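Putative hyaluronoglucosaminidase (Clostridium perfringens, PDB 6PWI) is a family 84 glycoside hydrolase that probably cleaves terminal N-acetylhexosamine residues from glycans, this chain holding its N-terminal domain, catalytic barrel and following helices. Local coordinates at residues Gly63-Glu66 against Ala67-Asn70; Val107-Tyr110 against Phe111-Asn115; Met451-Ser454 against Trp455-Phe459; Glu522-Glu525 against Ile526-Thr530; Glu545-Gly548 against Trp549-Leu553. All blocks are in the same frame, centred on the assembly; numbering follows the deposited sequence.

Contact 1 of 5, residues Gly63-Glu66 against Ala67-Asn70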
loop_
_atom_site.group_PDB
_atom_site.type_symbol
_atom_site.label_atom_id
_atom_site.label_comp_id
_atom_site.label_asym_id
_atom_site.label_seq_id
_atom_site.Cartn_x
_atom_site.Cartn_y
_atom_site.Cartn_z
ATOM N N GLY A 63 26.679 -8.073 -12.151
ATOM C CA GLY A 63 26.139 -7.440 -10.957
ATOM C C GLY A 63 24.661 -7.749 -10.699
ATOM O O GLY A 63 24.147 -7.416 -9.630
ATOM N N ILE A 64 23.988 -8.373 -11.680
ATOM C CA ILE A 64 22.563 -8.666 -11.618
ATOM C C ILE A 64 22.347 -9.943 -10.800
ATOM O O ILE A 64 22.957 -10.973 -11.088
ATOM C CB ILE A 64 21.987 -8.760 -13.051
ATOM C CG1 ILE A 64 22.260 -7.506 -13.894
ATOM C CG2 ILE A 64 20.514 -9.135 -13.042
ATOM C CD1 ILE A 64 21.888 -6.189 -13.243
ATOM N N ASP A 65 21.491 -9.872 -9.766
ATOM C CA ASP A 65 21.320 -10.973 -8.822
ATOM C C ASP A 65 20.242 -11.939 -9.307
ATOM O O ASP A 65 19.580 -11.678 -10.313
ATOM C CB ASP A 65 21.099 -10.487 -7.384
ATOM C CG ASP A 65 19.774 -9.782 -7.106
ATOM O OD1 ASP A 65 18.817 -9.945 -7.906
ATOM O OD2 ASP A 65 19.701 -9.067 -6.075
ATOM N N GLU A 66 20.070 -13.051 -8.578
ATOM C CA GLU A 66 19.195 -14.125 -9.025
ATOM C C GLU A 66 17.742 -13.650 -9.078
ATOM O O GLU A 66 17.016 -13.987 -10.016
ATOM C CB GLU A 66 19.363 -15.393 -8.185
ATOM C CG GLU A 66 20.555 -16.247 -8.602
ATOM C CD GLU A 66 20.552 -16.841 -10.010
ATOM O OE1 GLU A 66 19.582 -17.560 -10.357
ATOM O OE2 GLU A 66 21.530 -16.592 -10.766
ATOM N N ALA A 67 17.331 -12.868 -8.072
ATOM C CA ALA A 67 15.965 -12.367 -8.000
ATOM C C ALA A 67 15.645 -11.516 -9.230
ATOM O O ALA A 67 14.530 -11.560 -9.746
ATOM C CB ALA A 67 15.754 -11.607 -6.712
ATOM N N THR A 68 16.645 -10.769 -9.707
ATOM C CA THR A 68 16.511 -9.866 -10.837
ATOM C C THR A 68 16.471 -10.658 -12.150
ATOM O O THR A 68 15.728 -10.300 -13.060
ATOM C CB THR A 68 17.565 -8.751 -10.749
ATOM O OG1 THR A 68 17.528 -8.219 -9.423
ATOM C CG2 THR A 68 17.350 -7.624 -11.734
ATOM N N LYS A 69 17.258 -11.735 -12.258
ATOM C CA LYS A 69 17.187 -12.584 -13.436
ATOM C C LYS A 69 15.795 -13.211 -13.536
ATOM O O LYS A 69 15.175 -13.168 -14.598
ATOM C CB LYS A 69 18.283 -13.655 -13.440
ATOM C CG LYS A 69 19.715 -13.140 -13.344
ATOM C CD LYS A 69 20.759 -14.227 -13.527
ATOM C CE LYS A 69 22.144 -13.803 -13.086
ATOM N NZ LYS A 69 23.211 -14.685 -13.620
ATOM N N ASN A 70 15.308 -13.776 -12.421
ATOM C CA ASN A 70 14.016 -14.449 -12.354
ATOM C C ASN A 70 12.885 -13.503 -12.761
ATOM O O ASN A 70 11.904 -13.926 -13.373
ATOM C CB ASN A 70 13.754 -15.046 -10.970
ATOM C CG ASN A 70 14.570 -16.294 -10.700
ATOM O OD1 ASN A 70 14.833 -17.079 -11.608
ATOM N ND2 ASN A 70 14.963 -16.504 -9.458
#
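With chi1 at 69°, the carboxylate of D65 is folded between its own backbone N and carbonyl carbon, and this turns it over the start of helix 66-78 to meet T68, whose OG1 stands beside its own backbone N (chi1 -48°). The result is an N-cap: D65 is the last residue before the helix, and its side chain takes up a backbone N-H of the first turn, where the usual i to i-4 carbonyl bond is missing. T68 N, also weakly bonded to D65 O, donates to D65 OD1 at 2.9 Å, approaching nearly in line with the C-O bond, while T68 OG1 gives its proton to the same oxygen at 2.6 Å from above the carboxylate plane. One oxygen is gripped by two donors of a single residue. The other, OD2, forms a salt bridge with K248 of the barrel domain, so the cap also ties the family 20-like N-terminal domain to its neighbour. T144 OG1, at the start of helix 144-158, accepts the backbone N-H of D65 and is hydrogen-bonded to T68 OG1.

Behind the polar cap, I64 faces inward and crosses T68 at about a right angle, with methyl against methyl, CG2 to CG2, at 3.7 Å. I98 and I100 of strand 94-100 and A147 of helix 144-158 close round this isoleucine. Towards solvent, the extended K69 chain runs back past the loop to E66, whose own chain is bent at chi2; the salt bridge is long, with E66 OE2 3.8 Å from K69 NZ.

Contact 2 of 5, residues Val107-Tyr110 against Phe111-Asn115; sequences VDKY and FTDNN
Y110 and F111, neighbours in sequence, set their rings almost perpendicular: the edge of the tyrosine is turned to the face of the phenylalanine in a T-shaped pair, with centroids 5.6 Å apart and planes at 87°. V107, one turn back, lies alongside F111 and points the same way, its CG1 3.9 Å from CE2 of the ring, while V107 O sits at the ring edge in its plane. On the other side of the tyrosine, N114 slants across, its amide plane 46° from that of the ring. Its ND2 donates to Y110 O at 3.0 Å, on a lone pair of the carbonyl and within the amide plane of N114; N114 N reaches the same oxygen from above the carbonyl plane, so two donors of one residue hold it.

These residues form the last turns of helix 106-114, which ends in a Schellman motif at N115. Its buried side lies on the mixed sheet of the N-terminal domain, F111 against V129, A138 and L140, and Y110 against V136. On the exposed side, K109 crosses D113 obliquely. The lysine chain is extended as far as CE and then bends at chi4 (-63°), bringing NZ to the syn lone pair of D113 OD2 in a 3.1 Å salt bridge. D108 instead turns its carboxylate back to the loop before the helix, where OD2 accepts from E104 N.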
loop_
_atom_site.group_PDB
_atom_site.type_symbol
_atom_site.label_atom_id
_atom_site.label_comp_id
_atom_site.label_asym_id
_atom_site.label_seq_id
_atom_site.Cartn_x
_atom_site.Cartn_y
_atom_site.Cartn_z
ATOM N N VAL A 107 26.360 -4.252 -20.892
ATOM C CA VAL A 107 25.151 -3.451 -20.996
ATOM C C VAL A 107 25.470 -1.986 -20.702
ATOM O O VAL A 107 24.924 -1.094 -21.348
ATOM C CB VAL A 107 24.015 -3.984 -20.103
ATOM C CG1 VAL A 107 22.748 -3.167 -20.285
ATOM C CG2 VAL A 107 23.748 -5.461 -20.349
ATOM N N ASP A 108 26.353 -1.747 -19.727
ATOM C CA ASP A 108 26.808 -0.397 -19.444
ATOM C C ASP A 108 27.434 0.180 -20.712
ATOM O O ASP A 108 27.163 1.324 -21.081
ATOM C CB ASP A 108 27.753 -0.354 -18.239
ATOM C CG ASP A 108 28.213 1.050 -17.866
ATOM O OD1 ASP A 108 27.411 1.999 -18.011
ATOM O OD2 ASP A 108 29.372 1.195 -17.435
ATOM N N LYS A 109 28.249 -0.648 -21.380
ATOM C CA LYS A 109 28.944 -0.279 -22.601
ATOM C C LYS A 109 27.935 0.099 -23.682
ATOM O O LYS A 109 28.084 1.130 -24.335
ATOM C CB LYS A 109 29.827 -1.445 -23.052
ATOM C CG LYS A 109 30.859 -1.109 -24.115
ATOM C CD LYS A 109 31.997 -2.107 -24.160
ATOM C CE LYS A 109 33.142 -1.643 -25.036
ATOM N NZ LYS A 109 32.696 -1.495 -26.441
ATOM N N TYR A 110 26.905 -0.740 -23.862
ATOM C CA TYR A 110 25.891 -0.496 -24.876
ATOM C C TYR A 110 25.256 0.882 -24.680
ATOM O O TYR A 110 25.030 1.591 -25.653
ATOM C CB TYR A 110 24.875 -1.641 -24.938
ATOM C CG TYR A 110 23.588 -1.288 -25.640
ATOM C CD1 TYR A 110 23.451 -1.414 -27.017
ATOM C CD2 TYR A 110 22.502 -0.805 -24.920
ATOM C CE1 TYR A 110 22.271 -1.070 -27.659
ATOM C CE2 TYR A 110 21.318 -0.454 -25.546
ATOM C CZ TYR A 110 21.205 -0.586 -26.917
ATOM O OH TYR A 110 20.030 -0.238 -27.511
ATOM N N PHE A 111 24.977 1.263 -23.426
ATOM C CA PHE A 111 24.336 2.542 -23.155
ATOM C C PHE A 111 25.294 3.695 -23.432
ATOM O O PHE A 111 24.897 4.696 -24.016
ATOM C CB PHE A 111 23.777 2.616 -21.733
ATOM C CG PHE A 111 22.388 2.048 -21.581
ATOM C CD1 PHE A 111 21.275 2.865 -21.690
ATOM C CD2 PHE A 111 22.197 0.697 -21.337
ATOM C CE1 PHE A 111 19.998 2.340 -21.555
ATOM C CE2 PHE A 111 20.920 0.173 -21.202
ATOM C CZ PHE A 111 19.823 0.996 -21.313
ATOM N N THR A 112 26.550 3.543 -23.005
ATOM C CA THR A 112 27.582 4.538 -23.251
ATOM C C THR A 112 27.810 4.729 -24.753
ATOM O O THR A 112 27.780 5.853 -25.244
ATOM C CB THR A 112 28.878 4.164 -22.520
ATOM O OG1 THR A 112 28.586 4.219 -21.122
ATOM C CG2 THR A 112 30.034 5.084 -22.855
ATOM N N ASP A 113 28.032 3.618 -25.467
ATOM C CA ASP A 113 28.455 3.637 -26.858
ATOM C C ASP A 113 27.343 4.188 -27.746
ATOM O O ASP A 113 27.630 4.793 -28.773
ATOM C CB ASP A 113 28.870 2.247 -27.352
ATOM C CG ASP A 113 30.248 1.784 -26.901
ATOM O OD1 ASP A 113 30.974 2.582 -26.259
ATOM O OD2 ASP A 113 30.584 0.617 -27.192
ATOM N N ASN A 114 26.084 3.961 -27.347
ATOM C CA ASN A 114 24.932 4.366 -28.137
ATOM C C ASN A 114 24.395 5.712 -27.655
ATOM O O ASN A 114 23.483 6.264 -28.263
ATOM C CB ASN A 114 23.859 3.276 -28.183
ATOM C CG ASN A 114 24.214 2.156 -29.136
ATOM O OD1 ASN A 114 23.987 2.268 -30.338
ATOM N ND2 ASN A 114 24.765 1.072 -28.616
ATOM N N ASN A 115 24.950 6.210 -26.543
ATOM C CA ASN A 115 24.746 7.575 -26.083
ATOM C C ASN A 115 23.263 7.856 -25.821
ATOM O O ASN A 115 22.693 8.786 -26.387
ATOM C CB ASN A 115 25.416 8.571 -27.037
ATOM C CG ASN A 115 25.612 9.941 -26.427
ATOM O OD1 ASN A 115 25.805 10.069 -25.219
ATOM N ND2 ASN A 115 25.568 10.971 -27.259
HETATM O O HOH W 1 26.382 4.439 -18.672
#

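Contact 3 of 5, residues Met451-Ser454 against Trp455-Phe459; sequences MDKS and WKDSF
Helix 451-462 begins with regular i to i+4 bonding, W455 N to M451 O at 3.2 Å, K456 N to D452 O and D457 N to K453 O. It lies in the C-terminal part of the family 84 catalytic domain, after the last strand of the eight-stranded parallel barrel, and packs against helices 433-444 and 467-475. On its outer side K453 and D457 make an i to i+4 salt bridge. The lysine chain leaves anti to the backbone N (chi1 -178°) and runs extended to CE, where a bend at chi4 (42°) swings NZ over to D457 OD2 at 2.9 Å, on the syn lone pair. CG of the lysine also lies 3.4 Å from that oxygen, so the lysine chain keeps close to the carboxylate. OD2 is shared: the hydroxyl of Y37, from the N-terminal region, is hydrogen-bonded to it too, linking this helix to the chain start.

The inner side is aromatic. W455 lays one indole face against F459, whose CE2 is 3.6 Å above it near the rim, while the indole NE1, lying in the plane of the phenylalanine ring, donates to M405 O. Y471 meets W455 edge-to-face and also packs with F459. Two buried serines both touch F437 of helix 433-444. S454 OG is hydrogen-bonded to D441 of that helix, whereas S458 turns its hydroxyl back along its own helix: OG donates to W455 O at 2.6 Å, the donor tilted 25° from the carbonyl plane.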
loop_
_atom_site.group_PDB
_atom_site.type_symbol
_atom_site.label_atom_id
_atom_site.label_comp_id
_atom_site.label_asym_id
_atom_site.label_seq_id
_atom_site.Cartn_x
_atom_site.Cartn_y
_atom_site.Cartn_z
ATOM N N MET A 451 -4.619 11.445 -7.221
ATOM C CA MET A 451 -5.498 10.838 -6.240
ATOM C C MET A 451 -6.690 10.141 -6.907
ATOM O O MET A 451 -6.916 8.955 -6.671
ATOM C CB MET A 451 -5.970 11.972 -5.328
ATOM C CG MET A 451 -6.759 11.563 -4.129
ATOM S SD MET A 451 -7.149 13.052 -3.169
ATOM C CE MET A 451 -7.860 14.132 -4.411
ATOM N N ASP A 452 -7.442 10.871 -7.747
ATOM C CA ASP A 452 -8.706 10.374 -8.284
ATOM C C ASP A 452 -8.469 9.302 -9.346
ATOM O O ASP A 452 -9.176 8.295 -9.379
ATOM C CB ASP A 452 -9.612 11.507 -8.786
ATOM C CG ASP A 452 -10.157 12.403 -7.681
ATOM O OD1 ASP A 452 -10.160 11.967 -6.517
ATOM O OD2 ASP A 452 -10.564 13.539 -7.986
ATOM N N LYS A 453 -7.476 9.531 -10.210
ATOM C CA LYS A 453 -7.232 8.677 -11.360
ATOM C C LYS A 453 -6.544 7.393 -10.900
ATOM O O LYS A 453 -6.908 6.298 -11.322
ATOM C CB LYS A 453 -6.417 9.443 -12.405
ATOM C CG LYS A 453 -6.117 8.677 -13.683
ATOM C CD LYS A 453 -5.526 9.554 -14.775
ATOM C CE LYS A 453 -4.680 8.795 -15.773
ATOM N NZ LYS A 453 -5.322 7.511 -16.135
ATOM N N SER A 454 -5.552 7.554 -10.021
ATOM C CA SER A 454 -4.784 6.454 -9.466
ATOM C C SER A 454 -5.714 5.473 -8.752
ATOM O O SER A 454 -5.634 4.265 -8.953
ATOM C CB SER A 454 -3.729 6.993 -8.544
ATOM O OG SER A 454 -3.006 5.935 -7.950
ATOM N N TRP A 455 -6.611 6.017 -7.926
ATOM C CA TRP A 455 -7.594 5.223 -7.219
ATOM C C TRP A 455 -8.411 4.390 -8.209
ATOM O O TRP A 455 -8.547 3.181 -8.053
ATOM C CB TRP A 455 -8.463 6.147 -6.370
ATOM C CG TRP A 455 -9.507 5.457 -5.549
ATOM C CD1 TRP A 455 -9.338 4.417 -4.680
ATOM C CD2 TRP A 455 -10.903 5.795 -5.500
ATOM N NE1 TRP A 455 -10.530 4.077 -4.100
ATOM C CE2 TRP A 455 -11.508 4.905 -4.583
ATOM C CE3 TRP A 455 -11.693 6.759 -6.140
ATOM C CZ2 TRP A 455 -12.872 4.959 -4.294
ATOM C CZ3 TRP A 455 -13.040 6.812 -5.855
ATOM C CH2 TRP A 455 -13.617 5.923 -4.943
ATOM N N LYS A 456 -8.927 5.045 -9.251
ATOM C CA LYS A 456 -9.777 4.379 -10.224
ATOM C C LYS A 456 -8.981 3.314 -10.986
ATOM O O LYS A 456 -9.483 2.219 -11.245
ATOM C CB LYS A 456 -10.402 5.417 -11.163
ATOM C CG LYS A 456 -11.498 4.885 -12.074
ATOM C CD LYS A 456 -11.832 5.791 -13.233
ATOM C CE LYS A 456 -12.874 5.180 -14.149
ATOM N NZ LYS A 456 -12.999 5.932 -15.421
ATOM N N ASP A 457 -7.730 3.636 -11.337
ATOM C CA ASP A 457 -6.949 2.756 -12.191
ATOM C C ASP A 457 -6.536 1.502 -11.428
ATOM O O ASP A 457 -6.282 0.470 -12.041
ATOM C CB ASP A 457 -5.758 3.473 -12.830
ATOM C CG ASP A 457 -6.158 4.500 -13.876
ATOM O OD1 ASP A 457 -7.298 4.408 -14.389
ATOM O OD2 ASP A 457 -5.335 5.397 -14.158
ATOM N N SER A 458 -6.494 1.599 -10.097
ATOM C CA SER A 458 -5.984 0.528 -9.261
ATOM C C SER A 458 -6.855 -0.726 -9.346
ATOM O O SER A 458 -6.329 -1.838 -9.308
ATOM C CB SER A 458 -5.808 0.988 -7.840
ATOM O OG SER A 458 -7.059 1.210 -7.211
ATOM N N PHE A 459 -8.175 -0.556 -9.475
ATOM C CA PHE A 459 -9.075 -1.691 -9.322
ATOM C C PHE A 459 -8.781 -2.801 -10.333
ATOM O O PHE A 459 -8.898 -3.977 -9.998
ATOM C CB PHE A 459 -10.536 -1.247 -9.173
ATOM C CG PHE A 459 -10.749 -0.498 -7.883
ATOM C CD1 PHE A 459 -10.934 -1.174 -6.683
ATOM C CD2 PHE A 459 -10.661 0.888 -7.862
ATOM C CE1 PHE A 459 -11.054 -0.476 -5.491
ATOM C CE2 PHE A 459 -10.789 1.585 -6.671
ATOM C CZ PHE A 459 -10.982 0.900 -5.492
#

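Contact 4 of 5, residues Glu522-Glu525 against Ile526-Thr530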
loop_
_atom_site.group_PDB
_atom_site.type_symbol
_atom_site.label_atom_id
_atom_site.label_comp_id
_atom_site.label_asym_id
_atom_site.label_seq_id
_atom_site.Cartn_x
_atom_site.Cartn_y
_atom_site.Cartn_z
ATOM N N GLU A 522 -28.681 4.307 -10.336
ATOM C CA GLU A 522 -27.496 4.325 -9.500
ATOM C C GLU A 522 -27.538 3.166 -8.507
ATOM O O GLU A 522 -26.544 2.462 -8.331
ATOM C CB GLU A 522 -27.344 5.683 -8.813
ATOM C CG GLU A 522 -27.002 6.805 -9.775
ATOM C CD GLU A 522 -25.803 6.534 -10.667
ATOM O OE1 GLU A 522 -24.700 6.307 -10.127
ATOM O OE2 GLU A 522 -25.982 6.524 -11.905
ATOM N N TYR A 523 -28.698 2.958 -7.877
ATOM C CA TYR A 523 -28.813 1.935 -6.850
ATOM C C TYR A 523 -28.849 0.534 -7.457
ATOM O O TYR A 523 -28.361 -0.411 -6.840
ATOM C CB TYR A 523 -29.925 2.269 -5.855
ATOM C CG TYR A 523 -29.471 3.223 -4.780
ATOM C CD1 TYR A 523 -28.941 2.749 -3.588
ATOM C CD2 TYR A 523 -29.521 4.599 -4.968
ATOM C CE1 TYR A 523 -28.503 3.610 -2.594
ATOM C CE2 TYR A 523 -29.084 5.476 -3.988
ATOM C CZ TYR A 523 -28.579 4.979 -2.795
ATOM O OH TYR A 523 -28.147 5.827 -1.817
ATOM N N GLN A 524 -29.381 0.405 -8.679
ATOM C CA GLN A 524 -29.424 -0.895 -9.336
ATOM C C GLN A 524 -28.002 -1.355 -9.664
ATOM O O GLN A 524 -27.704 -2.548 -9.590
ATOM C CB GLN A 524 -30.345 -0.876 -10.560
ATOM C CG GLN A 524 -30.691 -2.257 -11.103
ATOM C CD GLN A 524 -31.452 -3.131 -10.130
ATOM O OE1 GLN A 524 -32.360 -2.689 -9.421
ATOM N NE2 GLN A 524 -31.089 -4.405 -10.095
ATOM N N GLU A 525 -27.134 -0.393 -10.001
ATOM C CA GLU A 525 -25.736 -0.666 -10.296
ATOM C C GLU A 525 -25.016 -1.175 -9.043
ATOM O O GLU A 525 -24.231 -2.118 -9.123
ATOM C CB GLU A 525 -25.075 0.578 -10.883
ATOM C CG GLU A 525 -23.579 0.431 -11.063
ATOM C CD GLU A 525 -22.938 1.518 -11.911
ATOM O OE1 GLU A 525 -22.258 2.396 -11.337
ATOM O OE2 GLU A 525 -23.113 1.477 -13.151
ATOM N N ILE A 526 -25.287 -0.550 -7.889
ATOM C CA ILE A 526 -24.714 -0.999 -6.631
ATOM C C ILE A 526 -25.173 -2.431 -6.375
ATOM O O ILE A 526 -24.351 -3.304 -6.104
ATOM C CB ILE A 526 -25.078 -0.058 -5.465
ATOM C CG1 ILE A 526 -24.454 1.330 -5.639
ATOM C CG2 ILE A 526 -24.703 -0.683 -4.126
ATOM C CD1 ILE A 526 -24.994 2.368 -4.687
ATOM N N LEU A 527 -26.488 -2.661 -6.487
ATOM C CA LEU A 527 -27.078 -3.952 -6.177
ATOM C C LEU A 527 -26.492 -5.036 -7.083
ATOM O O LEU A 527 -26.140 -6.117 -6.611
ATOM C CB LEU A 527 -28.599 -3.859 -6.320
ATOM C CG LEU A 527 -29.354 -5.172 -6.112
ATOM C CD1 LEU A 527 -29.151 -5.713 -4.703
ATOM C CD2 LEU A 527 -30.836 -4.999 -6.402
ATOM N N ASP A 528 -26.387 -4.738 -8.382
ATOM C CA ASP A 528 -25.858 -5.694 -9.344
ATOM C C ASP A 528 -24.420 -6.065 -8.983
ATOM O O ASP A 528 -24.031 -7.228 -9.080
ATOM C CB ASP A 528 -25.978 -5.179 -10.781
ATOM C CG ASP A 528 -27.400 -5.217 -11.328
ATOM O OD1 ASP A 528 -28.213 -6.027 -10.822
ATOM O OD2 ASP A 528 -27.686 -4.434 -12.262
ATOM N N ALA A 529 -23.643 -5.061 -8.566
ATOM C CA ALA A 529 -22.265 -5.274 -8.167
ATOM C C ALA A 529 -22.201 -6.265 -7.003
ATOM O O ALA A 529 -21.355 -7.153 -6.993
ATOM C CB ALA A 529 -21.621 -3.949 -7.831
ATOM N N THR A 530 -23.113 -6.127 -6.037
ATOM C CA THR A 530 -23.097 -6.979 -4.859
ATOM C C THR A 530 -23.565 -8.392 -5.203
ATOM O O THR A 530 -23.348 -9.316 -4.419
ATOM C CB THR A 530 -23.945 -6.407 -3.713
ATOM O OG1 THR A 530 -25.327 -6.518 -4.064
ATOM C CG2 THR A 530 -23.578 -4.990 -3.328
#
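Within helix 513-536, one of the long helices that follow the catalytic barrel, Y523 and I526 lie side by side and point the same way. The longer branch of the isoleucine ends over the ring: CD1 lies over one face of the phenol, 4.1 Å from Y523 CD1.

A polar edge runs along another side of the same turns. The first torsion of Q524 (chi1 -167°) sends CG away from the backbone N, and a bend at chi2 (62°) then carries the amide along the helix towards D528. Q524 NE2 donates to D528 OD1 at 3.4 Å, a weak bond, with the amide and carboxylate planes 64° apart. L527 comes in beside the glutamine and sets its CD2 3.7 Å from the same NE2. In this helical bundle Y523 is enclosed by T560 and I561 of helix 540-572 and by L613 and F616 of helix 613-623, while A529 rests on helix 467-475 of the catalytic domain. The backbone bonds are regular, L527 N to Y523 O at 2.9 Å and D528 N to Q524 O at 2.8 Å. T530 OG1 donates back to L527 O at 2.7 Å.

Contact 5 of 5, residues Glu545-Gly548 against Trp549-Leu553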
loop_
_atom_site.group_PDB
_atom_site.type_symbol
_atom_site.label_atom_id
_atom_site.label_comp_id
_atom_site.label_asym_id
_atom_site.label_seq_id
_atom_site.Cartn_x
_atom_site.Cartn_y
_atom_site.Cartn_z
ATOM N N GLU A 545 -13.079 -12.302 2.837
ATOM C CA GLU A 545 -12.699 -11.176 3.667
ATOM C C GLU A 545 -13.797 -10.111 3.683
ATOM O O GLU A 545 -14.138 -9.592 4.745
ATOM C CB GLU A 545 -11.449 -10.551 3.064
ATOM C CG GLU A 545 -10.401 -10.170 4.078
ATOM C CD GLU A 545 -9.140 -9.665 3.394
ATOM O OE1 GLU A 545 -8.148 -10.447 3.303
ATOM O OE2 GLU A 545 -9.157 -8.494 2.943
ATOM N N ILE A 546 -14.331 -9.764 2.504
ATOM C CA ILE A 546 -15.187 -8.589 2.381
ATOM C C ILE A 546 -16.677 -8.949 2.363
ATOM O O ILE A 546 -17.510 -8.047 2.363
ATOM C CB ILE A 546 -14.783 -7.716 1.175
ATOM C CG1 ILE A 546 -15.108 -8.387 -0.159
ATOM C CG2 ILE A 546 -13.322 -7.296 1.263
ATOM C CD1 ILE A 546 -15.027 -7.450 -1.339
ATOM N N LYS A 547 -17.004 -10.250 2.395
ATOM C CA LYS A 547 -18.353 -10.762 2.180
ATOM C C LYS A 547 -19.400 -10.037 3.033
ATOM O O LYS A 547 -20.455 -9.654 2.521
ATOM C CB LYS A 547 -18.408 -12.268 2.451
ATOM C CG LYS A 547 -19.663 -12.974 1.958
ATOM C CD LYS A 547 -19.858 -14.363 2.541
ATOM C CE LYS A 547 -21.168 -15.010 2.138
ATOM N NZ LYS A 547 -22.320 -14.258 2.681
ATOM N N GLY A 548 -19.119 -9.882 4.335
ATOM C CA GLY A 548 -20.038 -9.255 5.273
ATOM C C GLY A 548 -20.394 -7.822 4.874
ATOM O O GLY A 548 -21.527 -7.389 5.062
ATOM N N TRP A 549 -19.418 -7.098 4.311
ATOM C CA TRP A 549 -19.615 -5.731 3.861
ATOM C C TRP A 549 -20.470 -5.703 2.598
ATOM O O TRP A 549 -21.309 -4.821 2.435
ATOM C CB TRP A 549 -18.273 -5.021 3.670
ATOM C CG TRP A 549 -17.679 -4.563 4.966
ATOM C CD1 TRP A 549 -17.884 -3.363 5.585
ATOM C CD2 TRP A 549 -16.790 -5.304 5.823
ATOM N NE1 TRP A 549 -17.176 -3.302 6.756
ATOM C CE2 TRP A 549 -16.494 -4.477 6.929
ATOM C CE3 TRP A 549 -16.200 -6.573 5.755
ATOM C CZ2 TRP A 549 -15.647 -4.883 7.960
ATOM C CZ3 TRP A 549 -15.361 -6.975 6.774
ATOM C CH2 TRP A 549 -15.090 -6.139 7.861
ATOM N N VAL A 550 -20.263 -6.685 1.718
ATOM C CA VAL A 550 -21.033 -6.753 0.491
ATOM C C VAL A 550 -22.470 -7.123 0.846
ATOM O O VAL A 550 -23.407 -6.619 0.234
ATOM C CB VAL A 550 -20.388 -7.723 -0.518
ATOM C CG1 VAL A 550 -21.203 -7.870 -1.789
ATOM C CG2 VAL A 550 -18.965 -7.296 -0.853
ATOM N N ASP A 551 -22.631 -7.979 1.864
ATOM C CA ASP A 551 -23.938 -8.402 2.344
ATOM C C ASP A 551 -24.692 -7.196 2.903
ATOM O O ASP A 551 -25.879 -7.007 2.632
ATOM C CB ASP A 551 -23.817 -9.523 3.381
ATOM C CG ASP A 551 -23.401 -10.871 2.805
ATOM O OD1 ASP A 551 -23.614 -11.089 1.591
ATOM O OD2 ASP A 551 -22.863 -11.705 3.578
ATOM N N SER A 552 -23.985 -6.368 3.675
ATOM C CA SER A 552 -24.596 -5.195 4.270
ATOM C C SER A 552 -24.988 -4.207 3.174
ATOM O O SER A 552 -26.093 -3.671 3.188
ATOM C CB SER A 552 -23.686 -4.585 5.298
ATOM O OG SER A 552 -24.339 -3.531 5.977
ATOM N N LEU A 553 -24.093 -4.013 2.200
ATOM C CA LEU A 553 -24.335 -3.071 1.120
ATOM C C LEU A 553 -25.485 -3.543 0.227
ATOM O O LEU A 553 -26.249 -2.716 -0.276
ATOM C CB LEU A 553 -23.055 -2.862 0.309
ATOM C CG LEU A 553 -23.176 -1.869 -0.843
ATOM C CD1 LEU A 553 -23.450 -0.466 -0.329
ATOM C CD2 LEU A 553 -21.930 -1.891 -1.714
#
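The charged contact joins K547 to D551 one turn on. K547 runs extended to CE and turns at chi4 (-65°), which delivers NZ to the syn lone pair of D551 OD2 at 2.8 Å. The second carboxylate oxygen, OD1, is in a salt bridge with R554, so each carboxylate oxygen has a positive partner, which would probably favour the charged form.

Apolar packing comes from I546 and V550, which meet at their branch ends with I546 CD1 4.0 Å from V550 CG2. Both turn towards F473 of helix 467-475, and F533 of helix 513-536 closes over the isoleucine: this is where helix 540-572, the longest of the C-terminal helices, meets the catalytic domain. W549 lies on another side, presenting its six-membered ring edge to the backbone. W549 CZ3 is 3.5 Å from E545 O; I546 O also lies at the ring edge, in its plane. The indole NE1 donates to K401 O.

Among the backbone bonds, V550 N meets I546 O at 3.1 Å in the carbonyl plane, and W549 N adds a weak bond to the same oxygen. S552 N donates to G548 O at 3.0 Å. At the start of the segment, both carboxylate oxygens of E545 accept backbone N-H groups, from Q430 and A431.

In the fold
Contacts 1 and 2 belong to the N-terminal domain, their centres about 20 Å apart without touching: the first opens a helix with a cap, the second closes one with a Schellman motif. Contact 3 lies in the catalytic domain, and contacts 4 and 5 on successive helices beyond it. Those two meet directly, T530 CB against V550 CG1 at 3.7 Å and I526 against L553. Lysine-aspartate pairs one turn apart recur on the outer sides of contacts 2, 3 and 5; contact 4 has a weaker glutamine-aspartate pair there, and contact 1 a long glutamate-lysine bridge. F111, F459, Y523, W549 and, in contact 1, I64 are buried, while the charged pairs lie towards the surface.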